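Local coordinates for putative cathepsin d (Ixodes ricinus, PDB 5N7Q), which probably cleaves peptide bonds within proteins as a pepsin-like aspartic endopeptidase of the cathepsin D type, here with a peptide inhibitor bound, at residues D180-V191 and D331-A339; Y196-V204 and L216-A226. All blocks are in the same frame, centred on the assembly; numbering follows the deposited sequence.

Overall arrangement
Both contacts are antiparallel strand pairings, each only partly buried, with centres about 16 Å apart. Contact 1 pairs segments distant in sequence and brings the C-terminal strand 332-337 against strand 187-190; contact 2 pairs neighbours, joining strand 198-206 to 215-217 and 222-226. Since strands 187-190 and 198-206 follow each other in the chain, the two contacts meet: V189 CG1 packs on F199 CG at 3.6 Å. Their chemistry differs with place. Contact 1 has a cation-pi stack, a salt bridge at its exposed end and several bridging waters; contact 2 has a disulfide, an amide-carboxylate hydrogen bond in one modelled conformer and apolar packing leading toward D227, a predicted active-site aspartate.

Contact 1 (D180-V191 and D331-A339); sequences DHYKGSITYVPV and DRVGFAEVA
Y188 and R332 form a cation-pi stack: ring and guanidinium planes differ by 3°, and R332 CZ sits 3.5 Å from the centroid of the Y188 ring. The arginine chain, extended from CG to NE, runs over the ring, while I186 CG2 lies against the ring's opposite face, offset toward its rim. A water joins Y188 OH to R332 NH2, and D327 pairs with R332 NE, which helps fix the guanidinium's rotation. A salt bridge at the exposed end is long, K183 NZ to E337 OE2 3.4 Å.

Backbone bonds set the register. T187 with F335 and V189 with V333 are hydrogen-bonded antiparallel pairs, V189 N reaching V333 O at 2.8 Å; a separate single bridge, Y182 with V338, is held by K183 N to E337 O (2.9 Å) and A339 N to H181 O. At the T187-F335 end of the ladder, one water accepts from T187 OG1 and donates to S185 O and F335 O.

Apolar contacts occur on both faces. On one, A336 CB touches Y182 CD1 at 3.4 Å; on the other, V189 CG1, set between its own backbone N and carbonyl carbon (chi1 62°), meets V333 CB. The backbone carbon G334 CA approaches the Y188 ring. This ladder belongs to the six-stranded antiparallel interdomain sheet of pepsin-like aspartic proteases, in which 332-337 lies between 322-327 and 187-190.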
loop_
_atom_site.group_PDB
_atom_site.type_symbol
_atom_site.label_atom_id
_atom_site.label_comp_id
_atom_site.label_asym_id
_atom_site.label_seq_id
_atom_site.Cartn_x
_atom_site.Cartn_y
_atom_site.Cartn_z
ATOM N N ASP A 180 13.981 14.490 6.783
ATOM C CA ASP A 180 13.072 15.094 7.735
ATOM C C ASP A 180 11.891 14.190 8.074
ATOM O O ASP A 180 11.116 14.523 8.967
ATOM C CB ASP A 180 12.676 16.503 7.298
ATOM C CG ASP A 180 13.853 17.496 7.369
ATOM O OD1 ASP A 180 14.721 17.309 8.273
ATOM O OD2 ASP A 180 13.911 18.407 6.496
ATOM N N HIS A 181 11.751 13.045 7.399
ATOM C CA HIS A 181 10.773 12.042 7.796
ATOM C C HIS A 181 11.330 10.855 8.535
ATOM O O HIS A 181 10.559 9.936 8.845
ATOM C CB HIS A 181 10.003 11.510 6.577
ATOM C CG HIS A 181 9.051 12.497 5.997
ATOM N ND1 HIS A 181 8.110 13.154 6.757
ATOM C CD2 HIS A 181 8.870 12.911 4.723
ATOM C CE1 HIS A 181 7.406 13.959 5.971
ATOM N NE2 HIS A 181 7.850 13.825 4.738
ATOM N N TYR A 182 12.611 10.842 8.882
ATOM C CA TYR A 182 13.140 9.712 9.631
ATOM C C TYR A 182 14.271 10.107 10.570
ATOM O O TYR A 182 14.899 11.164 10.389
ATOM C CB TYR A 182 13.535 8.546 8.706
ATOM C CG TYR A 182 14.894 8.645 8.021
ATOM C CD1 TYR A 182 16.062 8.196 8.655
ATOM C CD2 TYR A 182 15.020 9.127 6.723
ATOM C CE1 TYR A 182 17.292 8.249 8.006
ATOM C CE2 TYR A 182 16.245 9.196 6.092
ATOM C CZ TYR A 182 17.377 8.731 6.749
ATOM O OH TYR A 182 18.580 8.790 6.110
ATOM N N LYS A 183 14.494 9.268 11.568
ATOM C CA LYS A 183 15.624 9.454 12.490
ATOM C C LYS A 183 16.501 8.221 12.460
ATOM O O LYS A 183 16.075 7.117 12.089
ATOM C CB LYS A 183 15.157 9.803 13.904
ATOM C CG LYS A 183 14.136 8.901 14.526
ATOM C CD LYS A 183 13.725 9.446 15.907
ATOM C CE LYS A 183 12.300 9.102 16.306
ATOM N NZ LYS A 183 12.093 9.244 17.787
ATOM N N GLY A 184 17.753 8.415 12.836
ATOM C CA GLY A 184 18.759 7.359 12.783
ATOM C C GLY A 184 19.244 7.131 11.359
ATOM O O GLY A 184 19.394 8.071 10.561
ATOM N N SER A 185 19.494 5.861 11.049
ATOM C CA SER A 185 20.052 5.415 9.777
ATOM C C SER A 185 19.105 4.418 9.129
ATOM O O SER A 185 18.392 3.678 9.824
ATOM C CB SER A 185 21.399 4.731 9.997
ATOM O OG SER A 185 21.246 3.522 10.724
ATOM N N ILE A 186 19.083 4.422 7.814
ATOM C CA ILE A 186 18.298 3.471 7.035
ATOM C C ILE A 186 18.943 2.101 7.098
ATOM O O ILE A 186 20.169 1.969 6.925
ATOM C CB ILE A 186 18.197 3.937 5.568
ATOM C CG1 ILE A 186 17.384 5.227 5.461
ATOM C CG2 ILE A 186 17.444 2.920 4.736
ATOM C CD1 ILE A 186 17.630 6.016 4.192
ATOM N N THR A 187 18.105 1.092 7.331
ATOM C CA THR A 187 18.480 -0.331 7.109
ATOM C C THR A 187 17.935 -0.828 5.785
ATOM O O THR A 187 16.726 -0.778 5.574
ATOM C CB THR A 187 17.895 -1.195 8.234
ATOM O OG1 THR A 187 18.442 -0.754 9.479
ATOM C CG2 THR A 187 18.258 -2.656 8.050
ATOM N N TYR A 188 18.822 -1.325 4.910
ATOM C CA TYR A 188 18.399 -1.849 3.619
ATOM C C TYR A 188 18.313 -3.363 3.642
ATOM O O TYR A 188 19.061 -4.022 4.364
ATOM C CB TYR A 188 19.351 -1.371 2.521
ATOM C CG TYR A 188 19.140 0.076 2.131
ATOM C CD1 TYR A 188 18.051 0.441 1.369
ATOM C CD2 TYR A 188 20.036 1.071 2.531
ATOM C CE1 TYR A 188 17.827 1.761 1.002
ATOM C CE2 TYR A 188 19.834 2.408 2.173
ATOM C CZ TYR A 188 18.737 2.745 1.390
ATOM O OH TYR A 188 18.506 4.048 1.026
ATOM N N VAL A 189 17.394 -3.892 2.847
ATOM C CA VAL A 189 17.221 -5.325 2.603
ATOM C C VAL A 189 17.105 -5.491 1.067
ATOM O O VAL A 189 16.383 -4.744 0.407
ATOM C CB VAL A 189 16.012 -5.916 3.382
ATOM C CG1 VAL A 189 14.689 -5.295 2.964
ATOM C CG2 VAL A 189 16.011 -7.428 3.299
ATOM N N PRO A 190 17.829 -6.439 0.482
ATOM C CA PRO A 190 17.724 -6.581 -0.973
ATOM C C PRO A 190 16.408 -7.205 -1.388
ATOM O O PRO A 190 15.908 -8.126 -0.722
ATOM C CB PRO A 190 18.868 -7.532 -1.336
ATOM C CG PRO A 190 19.234 -8.214 -0.080
ATOM C CD PRO A 190 18.830 -7.350 1.073
ATOM N N VAL A 191 15.834 -6.744 -2.492
ATOM C CA VAL A 191 14.664 -7.445 -3.056
ATOM C C VAL A 191 15.106 -8.853 -3.481
ATOM O O VAL A 191 16.200 -9.048 -3.985
ATOM C CB VAL A 191 14.035 -6.636 -4.224
ATOM C CG1 VAL A 191 12.987 -7.421 -4.990
ATOM C CG2 VAL A 191 13.482 -5.312 -3.717
ATOM N N ASP A 331 17.463 -2.227 -6.507
ATOM C CA ASP A 331 16.484 -3.266 -6.175
ATOM C C ASP A 331 16.566 -3.641 -4.682
ATOM O O ASP A 331 16.918 -4.755 -4.305
ATOM C CB ASP A 331 16.689 -4.508 -7.070
ATOM C CG ASP A 331 16.190 -4.284 -8.502
ATOM O OD1 ASP A 331 15.184 -3.560 -8.699
ATOM O OD2 ASP A 331 16.809 -4.802 -9.466
ATOM N N ARG A 332 16.314 -2.646 -3.854
ATOM C CA ARG A 332 16.365 -2.835 -2.403
ATOM C C ARG A 332 15.287 -1.962 -1.755
ATOM O O ARG A 332 14.739 -1.035 -2.361
ATOM C CB ARG A 332 17.760 -2.511 -1.874
ATOM C CG ARG A 332 18.164 -1.055 -2.014
ATOM C CD ARG A 332 19.598 -0.798 -1.642
ATOM N NE ARG A 332 19.883 0.631 -1.772
ATOM C CZ ARG A 332 20.886 1.272 -1.183
ATOM N NH1 ARG A 332 21.769 0.617 -0.438
ATOM N NH2 ARG A 332 21.029 2.569 -1.404
ATOM N N VAL A 333 14.953 -2.343 -0.531
ATOM C CA VAL A 333 13.984 -1.648 0.314
ATOM C C VAL A 333 14.727 -1.167 1.537
ATOM O O VAL A 333 15.487 -1.941 2.134
ATOM C CB VAL A 333 12.778 -2.537 0.701
ATOM C CG1 VAL A 333 11.828 -1.753 1.627
ATOM C CG2 VAL A 333 12.022 -3.042 -0.528
ATOM N N GLY A 334 14.471 0.084 1.929
ATOM C CA GLY A 334 15.098 0.673 3.107
ATOM C C GLY A 334 14.013 0.978 4.145
ATOM O O GLY A 334 12.914 1.452 3.783
ATOM N N PHE A 335 14.350 0.790 5.434
ATOM C CA PHE A 335 13.441 1.110 6.540
ATOM C C PHE A 335 14.188 1.979 7.558
ATOM O O PHE A 335 15.329 1.695 7.901
ATOM C CB PHE A 335 12.905 -0.131 7.263
ATOM C CG PHE A 335 12.047 -1.022 6.408
ATOM C CD1 PHE A 335 10.796 -0.600 5.956
ATOM C CD2 PHE A 335 12.493 -2.279 6.050
ATOM C CE1 PHE A 335 10.008 -1.438 5.175
ATOM C CE2 PHE A 335 11.715 -3.104 5.262
ATOM C CZ PHE A 335 10.489 -2.693 4.825
ATOM N N ALA A 336 13.524 2.997 8.069
ATOM C CA ALA A 336 14.061 3.781 9.197
ATOM C C ALA A 336 12.919 4.220 10.108
ATOM O O ALA A 336 11.834 4.485 9.651
ATOM C CB ALA A 336 14.836 4.991 8.715
ATOM N N GLU A 337 13.226 4.417 11.376
ATOM C CA GLU A 337 12.259 4.925 12.330
ATOM C C GLU A 337 11.718 6.264 11.863
ATOM O O GLU A 337 12.477 7.159 11.552
ATOM C CB GLU A 337 12.962 5.135 13.670
ATOM C CG GLU A 337 12.035 5.531 14.788
ATOM C CD GLU A 337 12.695 5.551 16.166
ATOM O OE1 GLU A 337 13.913 5.262 16.304
ATOM O OE2 GLU A 337 11.964 5.862 17.132
ATOM N N VAL A 338 10.409 6.405 11.844
ATOM C CA VAL A 338 9.774 7.630 11.375
ATOM C C VAL A 338 10.083 8.801 12.319
ATOM O O VAL A 338 10.351 8.585 13.506
ATOM C CB VAL A 338 8.259 7.387 11.137
ATOM C CG1 VAL A 338 7.488 7.337 12.457
ATOM C CG2 VAL A 338 7.669 8.403 10.180
ATOM N N ALA A 339 10.086 10.026 11.790
ATOM C CA ALA A 339 10.334 11.213 12.630
ATOM C C ALA A 339 9.029 11.861 13.042
ATOM O O ALA A 339 8.788 13.059 12.778
ATOM C CB ALA A 339 11.208 12.217 11.916
ATOM O OXT ALA A 339 8.178 11.186 13.635
HETATM O O HOH W 1 16.199 4.550 11.902
HETATM O O HOH W 2 16.331 5.561 15.174
HETATM O O HOH W 3 16.943 1.367 10.399
HETATM O O HOH W 4 18.415 4.368 -1.734
HETATM O O HOH W 5 17.962 -7.384 -5.175
#

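Contact 2 (Y196-V204 and L216-A226); sequences YWQFHVDGV and LLCKDGCEAIA
E223 OE1, in one of its residue's two modelled conformers, is gripped by two groups: Q198 NE2 donates to it across the contact at 2.9 Å, with an N-H...O angle of 163°, and T192 OG1 hydrogen-bonds it from outside the two segments. In that conformer the Q198 bond uses the anti lone pair of the carboxylate and lies near the amide plane, although amide and carboxylate planes are 64° apart. The reach comes from unlike chains: glutamine is extended beyond CG, whereas the glutamate folds back at chi2 (-78°).

Alongside, I225 CD1 rests over one face of the Y196 ring in a CH-pi contact, 4.1 Å from its centroid, and I225 CG2 touches Y196 CB at 3.5 Å. Y196 OH hydrogen-bonds the backbone of the bound peptide, and I225 lies close to D227, a predicted catalytic aspartate of the bilobal pepsin fold; this end of the ladder therefore borders the active-site cleft.

Farther along, F199 with A224 and V201 with C222 form hydrogen-bonded antiparallel pairs, V201 N to C222 O being 2.8 Å. On their common face V201 CG2 meets A224 CB at 3.6 Å, and V201 CB packs on C222 SG. The C218-C222 disulfide spans a type I turn, closed by G221 N to C218 O at 3.1 Å. Beyond that turn a second ladder, shifted by two residues, pairs V204 with L217, and V204 CG2 lies 3.7 Å from C218 CB.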
loop_
_atom_site.group_PDB
_atom_site.type_symbol
_atom_site.label_atom_id
_atom_site.label_comp_id
_atom_site.label_asym_id
_atom_site.label_seq_id
_atom_site.Cartn_x
_atom_site.Cartn_y
_atom_site.Cartn_z
ATOM N N TYR A 196 6.198 -8.037 -6.528
ATOM C CA TYR A 196 6.043 -7.214 -5.348
ATOM C C TYR A 196 7.419 -6.690 -4.939
ATOM O O TYR A 196 8.466 -7.139 -5.443
ATOM C CB TYR A 196 5.440 -8.001 -4.186
ATOM C CG TYR A 196 4.127 -8.720 -4.472
ATOM C CD1 TYR A 196 2.992 -8.027 -4.852
ATOM C CD2 TYR A 196 4.007 -10.093 -4.254
ATOM C CE1 TYR A 196 1.793 -8.680 -5.101
ATOM C CE2 TYR A 196 2.806 -10.763 -4.470
ATOM C CZ TYR A 196 1.699 -10.043 -4.897
ATOM O OH TYR A 196 0.503 -10.723 -5.120
ATOM N N TRP A 197 7.411 -5.757 -4.012
ATOM C CA TRP A 197 8.619 -5.330 -3.320
ATOM C C TRP A 197 8.905 -6.329 -2.203
ATOM O O TRP A 197 8.500 -6.137 -1.059
ATOM C CB TRP A 197 8.451 -3.911 -2.797
ATOM C CG TRP A 197 8.531 -2.894 -3.896
ATOM C CD1 TRP A 197 7.489 -2.351 -4.620
ATOM C CD2 TRP A 197 9.726 -2.266 -4.384
ATOM N NE1 TRP A 197 7.986 -1.437 -5.521
ATOM C CE2 TRP A 197 9.343 -1.355 -5.374
ATOM C CE3 TRP A 197 11.085 -2.373 -4.045
ATOM C CZ2 TRP A 197 10.266 -0.560 -6.046
ATOM C CZ3 TRP A 197 11.991 -1.613 -4.699
ATOM C CH2 TRP A 197 11.576 -0.678 -5.684
ATOM N N GLN A 198 9.497 -7.460 -2.593
ATOM C CA GLN A 198 9.600 -8.663 -1.768
ATOM C C GLN A 198 11.024 -8.868 -1.261
ATOM O O GLN A 198 11.989 -8.575 -1.983
ATOM C CB GLN A 198 9.151 -9.868 -2.588
ATOM C CG GLN A 198 8.980 -11.170 -1.809
ATOM C CD GLN A 198 8.296 -12.241 -2.621
ATOM O OE1 GLN A 198 7.368 -11.963 -3.401
ATOM N NE2 GLN A 198 8.745 -13.470 -2.459
ATOM N N PHE A 199 11.145 -9.374 -0.046
ATOM C CA PHE A 199 12.452 -9.560 0.603
ATOM C C PHE A 199 12.356 -10.597 1.705
ATOM O O PHE A 199 11.265 -11.020 2.080
ATOM C CB PHE A 199 12.971 -8.215 1.164
ATOM C CG PHE A 199 11.957 -7.494 1.990
ATOM C CD1 PHE A 199 11.840 -7.747 3.351
ATOM C CD2 PHE A 199 11.060 -6.608 1.402
ATOM C CE1 PHE A 199 10.870 -7.105 4.111
ATOM C CE2 PHE A 199 10.103 -5.968 2.163
ATOM C CZ PHE A 199 9.993 -6.219 3.513
ATOM N N HIS A 200 13.527 -10.966 2.212
ATOM C CA HIS A 200 13.635 -11.948 3.298
ATOM C C HIS A 200 13.582 -11.280 4.665
ATOM O O HIS A 200 14.206 -10.241 4.922
ATOM C CB HIS A 200 14.947 -12.716 3.127
ATOM C CG HIS A 200 15.168 -13.776 4.161
ATOM N ND1 HIS A 200 14.483 -14.965 4.157
ATOM C CD2 HIS A 200 16.004 -13.823 5.224
ATOM C CE1 HIS A 200 14.880 -15.701 5.178
ATOM N NE2 HIS A 200 15.785 -15.023 5.850
ATOM N N VAL A 201 12.801 -11.895 5.561
ATOM C CA VAL A 201 12.703 -11.522 6.977
ATOM C C VAL A 201 13.347 -12.631 7.835
ATOM O O VAL A 201 13.164 -13.824 7.550
ATOM C CB VAL A 201 11.229 -11.283 7.361
ATOM C CG1 VAL A 201 11.052 -11.160 8.863
ATOM C CG2 VAL A 201 10.707 -10.048 6.618
ATOM N N ASP A 202 14.069 -12.214 8.869
ATOM C CA ASP A 202 14.803 -13.152 9.727
ATOM C C ASP A 202 13.939 -13.783 10.799
ATOM O O ASP A 202 14.230 -14.913 11.174
ATOM C CB ASP A 202 15.969 -12.468 10.427
ATOM C CG ASP A 202 16.980 -11.854 9.466
ATOM O OD1 ASP A 202 17.098 -12.294 8.311
ATOM O OD2 ASP A 202 17.654 -10.886 9.877
ATOM N N GLY A 203 12.976 -13.039 11.348
ATOM C CA GLY A 203 12.084 -13.571 12.380
ATOM C C GLY A 203 11.005 -12.601 12.782
ATOM O O GLY A 203 11.043 -11.426 12.418
ATOM N N VAL A 204 10.028 -13.116 13.521
ATOM C CA VAL A 204 8.916 -12.325 14.044
ATOM C C VAL A 204 8.723 -12.824 15.467
ATOM O O VAL A 204 8.762 -14.042 15.686
ATOM C CB VAL A 204 7.628 -12.546 13.218
ATOM C CG1 VAL A 204 6.456 -11.756 13.798
ATOM C CG2 VAL A 204 7.825 -12.167 11.761
ATOM N N LEU A 216 7.576 -17.084 19.257
ATOM C CA LEU A 216 8.588 -16.995 18.188
ATOM C C LEU A 216 8.015 -17.555 16.895
ATOM O O LEU A 216 7.714 -18.749 16.804
ATOM C CB LEU A 216 9.885 -17.719 18.594
ATOM C CG LEU A 216 10.515 -17.322 19.928
ATOM C CD1 LEU A 216 11.833 -18.063 20.167
ATOM C CD2 LEU A 216 10.776 -15.830 20.091
ATOM N N LEU A 217 7.851 -16.684 15.896
ATOM C CA LEU A 217 7.258 -17.012 14.633
ATOM C C LEU A 217 8.270 -16.731 13.530
ATOM O O LEU A 217 9.367 -16.227 13.811
ATOM C CB LEU A 217 5.991 -16.182 14.450
ATOM C CG LEU A 217 4.944 -16.550 15.514
ATOM C CD1 LEU A 217 3.875 -15.488 15.539
ATOM C CD2 LEU A 217 4.361 -17.914 15.238
ATOM N N CYS A 218 7.912 -17.063 12.289
ATOM C CA CYS A 218 8.880 -16.974 11.188
ATOM C C CYS A 218 10.206 -17.575 11.681
ATOM O O CYS A 218 11.275 -17.007 11.480
ATOM C CB CYS A 218 9.045 -15.514 10.763
ATOM S SG CYS A 218 10.289 -15.226 9.488
ATOM N N LYS A 219 10.105 -18.715 12.372
ATOM C CA LYS A 219 11.226 -19.194 13.167
ATOM C C LYS A 219 12.476 -19.456 12.332
ATOM O O LYS A 219 13.583 -19.099 12.742
ATOM C CB LYS A 219 10.834 -20.420 13.992
ATOM C CG LYS A 219 11.924 -20.885 14.946
ATOM C CD LYS A 219 12.045 -19.968 16.153
ATOM C CE LYS A 219 13.318 -20.229 16.938
ATOM N NZ LYS A 219 14.472 -19.476 16.390
ATOM N N ASP A 220 12.271 -20.012 11.149
ATOM C CA ASP A 220 13.407 -20.341 10.282
ATOM C C ASP A 220 13.595 -19.355 9.135
ATOM O O ASP A 220 14.159 -19.714 8.122
ATOM C CB ASP A 220 13.261 -21.767 9.761
ATOM C CG ASP A 220 13.171 -22.803 10.875
ATOM O OD1 ASP A 220 13.790 -22.610 11.940
ATOM O OD2 ASP A 220 12.469 -23.805 10.641
ATOM N N GLY A 221 13.148 -18.112 9.328
ATOM C CA GLY A 221 13.134 -17.095 8.283
ATOM C C GLY A 221 11.903 -17.205 7.415
ATOM O O GLY A 221 11.266 -18.256 7.323
ATOM N N CYS A 222 11.591 -16.122 6.713
ATOM C CA CYS A 222 10.386 -16.078 5.902
ATOM C C CYS A 222 10.509 -14.969 4.887
ATOM O O CYS A 222 11.475 -14.223 4.919
ATOM C CB CYS A 222 9.134 -15.883 6.797
ATOM S SG CYS A 222 9.249 -14.472 7.894
ATOM N N GLU A 223 9.526 -14.885 3.992
ATOM C CA GLU A 223 9.481 -13.875 2.914
ATOM C C GLU A 223 8.388 -12.869 3.284
ATOM O O GLU A 223 7.394 -13.218 3.945
ATOM C CB GLU A 223 9.185 -14.488 1.515
ATOM C CG GLU A 223 10.304 -15.275 0.786
ATOM C CD GLU A 223 11.402 -14.419 0.103
ATOM O OE1 GLU A 223 11.249 -13.898 -1.072
ATOM O OE2 GLU A 223 12.485 -14.359 0.734
ATOM N N ALA A 224 8.553 -11.621 2.848
ATOM C CA ALA A 224 7.600 -10.550 3.087
ATOM C C ALA A 224 7.607 -9.577 1.922
ATOM O O ALA A 224 8.532 -9.546 1.124
ATOM C CB ALA A 224 7.959 -9.780 4.358
ATOM N N ILE A 225 6.581 -8.737 1.857
ATOM C CA ILE A 225 6.535 -7.592 0.917
ATOM C C ILE A 225 6.210 -6.322 1.680
ATOM O O ILE A 225 5.554 -6.378 2.740
ATOM C CB ILE A 225 5.532 -7.821 -0.263
ATOM C CG1 ILE A 225 4.063 -7.714 0.202
ATOM C CG2 ILE A 225 5.799 -9.192 -0.906
ATOM C CD1 ILE A 225 3.036 -7.785 -0.916
ATOM N N ALA A 226 6.620 -5.192 1.140
ATOM C CA ALA A 226 6.231 -3.883 1.662
ATOM C C ALA A 226 5.111 -3.344 0.781
ATOM O O ALA A 226 5.333 -3.076 -0.382
ATOM C CB ALA A 226 7.410 -2.944 1.672
HETATM O O HOH W 6 4.973 -4.873 -2.689
HETATM O O HOH W 7 13.786 -16.423 13.492
#